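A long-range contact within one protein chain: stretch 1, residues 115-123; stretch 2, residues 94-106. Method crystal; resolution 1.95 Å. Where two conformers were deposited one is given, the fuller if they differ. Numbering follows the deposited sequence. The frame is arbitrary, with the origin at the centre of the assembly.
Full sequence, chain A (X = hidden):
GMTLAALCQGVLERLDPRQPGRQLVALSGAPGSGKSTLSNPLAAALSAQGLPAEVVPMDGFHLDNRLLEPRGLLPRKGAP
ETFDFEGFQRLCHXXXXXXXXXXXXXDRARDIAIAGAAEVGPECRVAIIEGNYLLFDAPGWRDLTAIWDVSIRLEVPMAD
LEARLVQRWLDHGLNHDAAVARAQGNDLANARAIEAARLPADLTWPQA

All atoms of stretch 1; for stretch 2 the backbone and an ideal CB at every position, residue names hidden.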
# COMPACT_ATOMS: atom_id res chain seq x y z
N ALA A 115 8.30 1.11 -15.22
CA ALA A 115 9.43 0.33 -14.69
C ALA A 115 10.64 1.23 -14.61
O ALA A 115 10.82 2.13 -15.43
CB ALA A 115 9.75 -0.90 -15.55
N GLY A 116 11.45 0.98 -13.58
CA GLY A 116 12.77 1.57 -13.45
C GLY A 116 12.70 2.98 -12.92
O GLY A 116 13.61 3.77 -13.14
N ALA A 117 11.61 3.28 -12.23
CA ALA A 117 11.24 4.68 -11.86
C ALA A 117 11.72 5.09 -10.48
O ALA A 117 11.84 6.28 -10.18
CB ALA A 117 9.71 4.89 -11.95
N ALA A 118 11.98 4.10 -9.64
CA ALA A 118 12.41 4.37 -8.25
C ALA A 118 13.45 3.38 -7.76
O ALA A 118 13.60 2.29 -8.30
CB ALA A 118 11.18 4.41 -7.30
N GLU A 119 14.17 3.78 -6.73
CA GLU A 119 15.20 2.93 -6.11
C GLU A 119 15.23 3.06 -4.60
O GLU A 119 15.25 4.16 -4.10
CB GLU A 119 16.57 3.34 -6.64
CG GLU A 119 17.69 2.39 -6.27
CD GLU A 119 19.05 2.93 -6.65
OE1 GLU A 119 19.46 3.96 -6.09
OE2 GLU A 119 19.72 2.32 -7.49
N VAL A 120 15.26 1.93 -3.90
CA VAL A 120 15.61 1.91 -2.48
C VAL A 120 17.10 1.63 -2.43
O VAL A 120 17.59 0.63 -2.94
CB VAL A 120 14.87 0.81 -1.72
CG1 VAL A 120 15.21 0.88 -0.27
CG2 VAL A 120 13.36 0.94 -1.97
N GLY A 121 17.81 2.55 -1.80
CA GLY A 121 19.26 2.50 -1.67
C GLY A 121 19.77 1.97 -0.35
O GLY A 121 19.03 1.84 0.62
N PRO A 122 21.09 1.74 -0.29
CA PRO A 122 21.72 1.11 0.87
C PRO A 122 21.60 1.92 2.17
O PRO A 122 21.68 1.36 3.25
CB PRO A 122 23.18 0.89 0.44
CG PRO A 122 23.31 1.44 -0.93
CD PRO A 122 22.02 2.07 -1.37
N GLU A 123 21.37 3.21 2.03
CA GLU A 123 21.21 4.11 3.19
C GLU A 123 19.85 3.93 3.89
O GLU A 123 19.66 4.28 5.06
CB GLU A 123 21.37 5.57 2.79
CG GLU A 123 20.20 6.14 2.03
CD GLU A 123 20.18 5.84 0.54
OE1 GLU A 123 21.05 5.08 0.01
OE2 GLU A 123 19.28 6.41 -0.10
N UNK A 94 13.47 -9.05 -2.00
CA UNK A 94 14.74 -8.43 -2.44
C UNK A 94 15.13 -7.30 -1.48
O UNK A 94 16.29 -7.10 -1.14
CB UNK A 94 14.62 -7.89 -3.87
N UNK A 95 14.11 -6.61 -1.00
CA UNK A 95 14.32 -5.45 -0.12
C UNK A 95 15.04 -5.77 1.18
O UNK A 95 15.79 -4.94 1.73
CB UNK A 95 12.97 -4.81 0.21
N UNK A 96 14.84 -6.99 1.64
CA UNK A 96 15.44 -7.42 2.91
C UNK A 96 16.95 -7.47 2.81
O UNK A 96 17.68 -6.91 3.65
CB UNK A 96 14.90 -8.79 3.32
N UNK A 97 17.47 -8.11 1.76
CA UNK A 97 18.90 -8.33 1.74
C UNK A 97 19.68 -7.75 0.59
O UNK A 97 20.90 -7.75 0.63
CB UNK A 97 19.16 -9.84 1.77
N UNK A 98 18.99 -7.19 -0.39
CA UNK A 98 19.72 -6.46 -1.45
C UNK A 98 19.99 -5.04 -1.01
O UNK A 98 19.16 -4.41 -0.36
CB UNK A 98 18.93 -6.46 -2.76
N UNK A 99 21.15 -4.52 -1.39
CA UNK A 99 21.54 -3.17 -0.98
C UNK A 99 20.71 -2.12 -1.69
O UNK A 99 20.24 -1.15 -1.11
CB UNK A 99 23.03 -2.93 -1.26
N UNK A 100 20.55 -2.37 -2.96
CA UNK A 100 19.95 -1.42 -3.89
C UNK A 100 18.90 -2.14 -4.72
O UNK A 100 19.18 -3.16 -5.32
CB UNK A 100 21.01 -0.78 -4.79
N UNK A 101 17.70 -1.59 -4.72
CA UNK A 101 16.59 -2.21 -5.44
C UNK A 101 15.78 -1.22 -6.22
O UNK A 101 15.18 -0.30 -5.68
CB UNK A 101 15.67 -2.95 -4.47
N UNK A 102 15.73 -1.48 -7.52
CA UNK A 102 14.92 -0.73 -8.47
C UNK A 102 13.50 -1.28 -8.52
O UNK A 102 13.28 -2.51 -8.51
CB UNK A 102 15.55 -0.77 -9.86
N UNK A 103 12.53 -0.36 -8.59
CA UNK A 103 11.11 -0.76 -8.67
C UNK A 103 10.23 0.23 -9.43
O UNK A 103 10.65 1.36 -9.68
CB UNK A 103 10.55 -0.94 -7.26
N UNK A 104 9.02 -0.19 -9.84
CA UNK A 104 8.16 0.66 -10.65
C UNK A 104 7.28 1.56 -9.83
O UNK A 104 7.03 1.29 -8.66
CB UNK A 104 7.29 -0.20 -11.57
N UNK A 105 6.87 2.64 -10.48
CA UNK A 105 5.96 3.63 -9.92
C UNK A 105 4.75 3.73 -10.83
O UNK A 105 4.88 3.78 -12.05
CB UNK A 105 6.64 4.99 -9.76
N UNK A 106 3.58 3.78 -10.22
CA UNK A 106 2.32 3.93 -10.97
C UNK A 106 2.06 5.39 -11.28
O UNK A 106 2.12 6.24 -10.39
CB UNK A 106 1.14 3.34 -10.19

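Positions 94, 96, 97 and 98 tell little, since no atom of stretch 1 lies within 5.5 Å of their ideal CB atoms. They are Ala94, Lys96, His97 and Gln98, and none touches stretch 1. At 95 the CB also stands clear, pointing sideways, so a short side chain would fall short of Val120 whereas a longer apolar one could reach it. Leu95 does: its CD2 lies 3.7 Å from Val120 CG2.

At 99 the ideal CB is 4.2 Å from Pro122 CB, beside the apolar ring of Pro122, with its carbonyl O farther off, within reach of a long polar side chain or of a water. Small, apolar or polar residues would all fit. The residue is Glu99, whose OE1 comes 3.7 Å from Pro122 CB; a water donates both to Glu99 OE1 (2.4 Å) and to Pro122 O (2.8 Å), linking the two.

Position 100 has an extended backbone, and its ideal CB is 4.3 Å from Glu119 OE2. A carboxylate so near favours a basic residue, lysine or arginine. Arg100 supplies the charge: its NE forms a salt bridge with Glu119 OE2 at 3.4 Å and a weak hydrogen bond to Glu119 OE1, also 3.4 Å. Pro122 CD lies over one face of the guanidinium, 3.4 Å from Arg100 NH2.

From 101 the chain runs antiparallel to strand 117-120. The N of 101 donates to Val120 O at 2.8 Å and Val120 N to the O of 101 at 2.9 Å, which any residue but proline allows. A beta-branched residue suits such extended angles, and Val101 is one.

Position 102 shares a face with Glu119, and its ideal CB is 5.2 Å from Glu119 CG. Either a polar residue or one that packs on the aliphatic part of that side chain is plausible. Ile102 packs, CD1 to Glu119 CG 3.5 Å, while its CG2 lies 3.5 Å from Gly116 CA.

Position 103 looks to the face of Ala118 and Val120, where the small Ala118 leaves room for a large apolar or aromatic group. Tyr103, with chi1 p, lays its ring against Ala118 CB, which sits over the face 3.7 Å from the centroid. Its backbone N donates to Ala118 O at 2.9 Å.

At 104 the ideal CB is 3.8 Å from Ala115 CA; a compact residue fits. Pro104, which has no amide hydrogen to offer, sets its CB 4.0 Å from Ala115 CA. Position 105 points toward Ala117 and Ala118, two methyls that invite an aliphatic residue. Leu105 sets CB 3.7 Å from Ala117 CB and CG 3.8 Å from Ala118 CB. Position 106 is out of reach; Phe106 makes no contact.

Stretch 2, residues 94-106: ALKHQERVIYPLF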
# COMPACT_ATOMS: atom_id res chain seq x y z
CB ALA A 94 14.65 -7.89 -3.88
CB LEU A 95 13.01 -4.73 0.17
CG LEU A 95 12.50 -3.84 -0.95
CD1 LEU A 95 11.06 -3.38 -0.66
CD2 LEU A 95 13.45 -2.65 -1.22
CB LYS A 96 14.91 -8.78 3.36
CG LYS A 96 15.52 -9.30 4.66
CD LYS A 96 15.03 -10.72 4.98
CE LYS A 96 15.24 -11.12 6.44
NZ LYS A 96 14.48 -10.25 7.40
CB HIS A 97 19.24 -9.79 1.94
CG HIS A 97 19.29 -10.17 3.39
ND1 HIS A 97 20.11 -9.52 4.29
CD2 HIS A 97 18.60 -11.10 4.10
CE1 HIS A 97 19.94 -10.04 5.49
NE2 HIS A 97 19.03 -10.99 5.41
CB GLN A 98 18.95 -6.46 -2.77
CG GLN A 98 18.70 -7.82 -3.27
CD GLN A 98 19.99 -8.59 -3.54
OE1 GLN A 98 20.22 -9.66 -2.97
NE2 GLN A 98 20.84 -8.04 -4.41
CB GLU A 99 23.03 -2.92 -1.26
CG GLU A 99 23.95 -3.70 -0.34
CD GLU A 99 23.68 -3.43 1.14
OE1 GLU A 99 22.79 -2.61 1.47
OE2 GLU A 99 24.38 -4.04 1.98
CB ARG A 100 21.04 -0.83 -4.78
CG ARG A 100 20.70 0.46 -5.51
CD ARG A 100 21.97 1.10 -6.11
NE ARG A 100 22.35 2.31 -5.40
CZ ARG A 100 23.42 2.41 -4.61
NH1 ARG A 100 24.23 1.37 -4.44
NH2 ARG A 100 23.67 3.56 -4.00
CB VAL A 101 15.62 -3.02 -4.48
CG1 VAL A 101 14.51 -3.76 -5.29
CG2 VAL A 101 16.38 -4.06 -3.62
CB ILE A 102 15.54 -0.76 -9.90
CG1 ILE A 102 16.97 -0.17 -9.88
CG2 ILE A 102 14.63 -0.02 -10.91
CD1 ILE A 102 17.01 1.29 -9.53
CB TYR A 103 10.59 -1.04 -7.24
CG TYR A 103 10.39 0.19 -6.38
CD1 TYR A 103 11.41 0.70 -5.61
CD2 TYR A 103 9.15 0.82 -6.32
CE1 TYR A 103 11.22 1.84 -4.83
CE2 TYR A 103 8.97 1.95 -5.56
CZ TYR A 103 9.99 2.45 -4.81
OH TYR A 103 9.75 3.58 -4.04
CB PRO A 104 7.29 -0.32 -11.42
CG PRO A 104 7.32 -1.62 -10.61
CD PRO A 104 8.52 -1.58 -9.75
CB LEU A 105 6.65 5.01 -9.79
CG LEU A 105 7.72 5.16 -8.70
CD1 LEU A 105 8.35 6.60 -8.66
CD2 LEU A 105 7.14 4.75 -7.35
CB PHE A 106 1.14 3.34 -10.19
CG PHE A 106 -0.08 3.14 -11.02
CD1 PHE A 106 -0.09 2.22 -12.06
CD2 PHE A 106 -1.22 3.87 -10.78
CE1 PHE A 106 -1.26 2.03 -12.83
CE2 PHE A 106 -2.37 3.70 -11.56
CZ PHE A 106 -2.37 2.77 -12.57
O HOH W 1 22.32 -1.34 3.45
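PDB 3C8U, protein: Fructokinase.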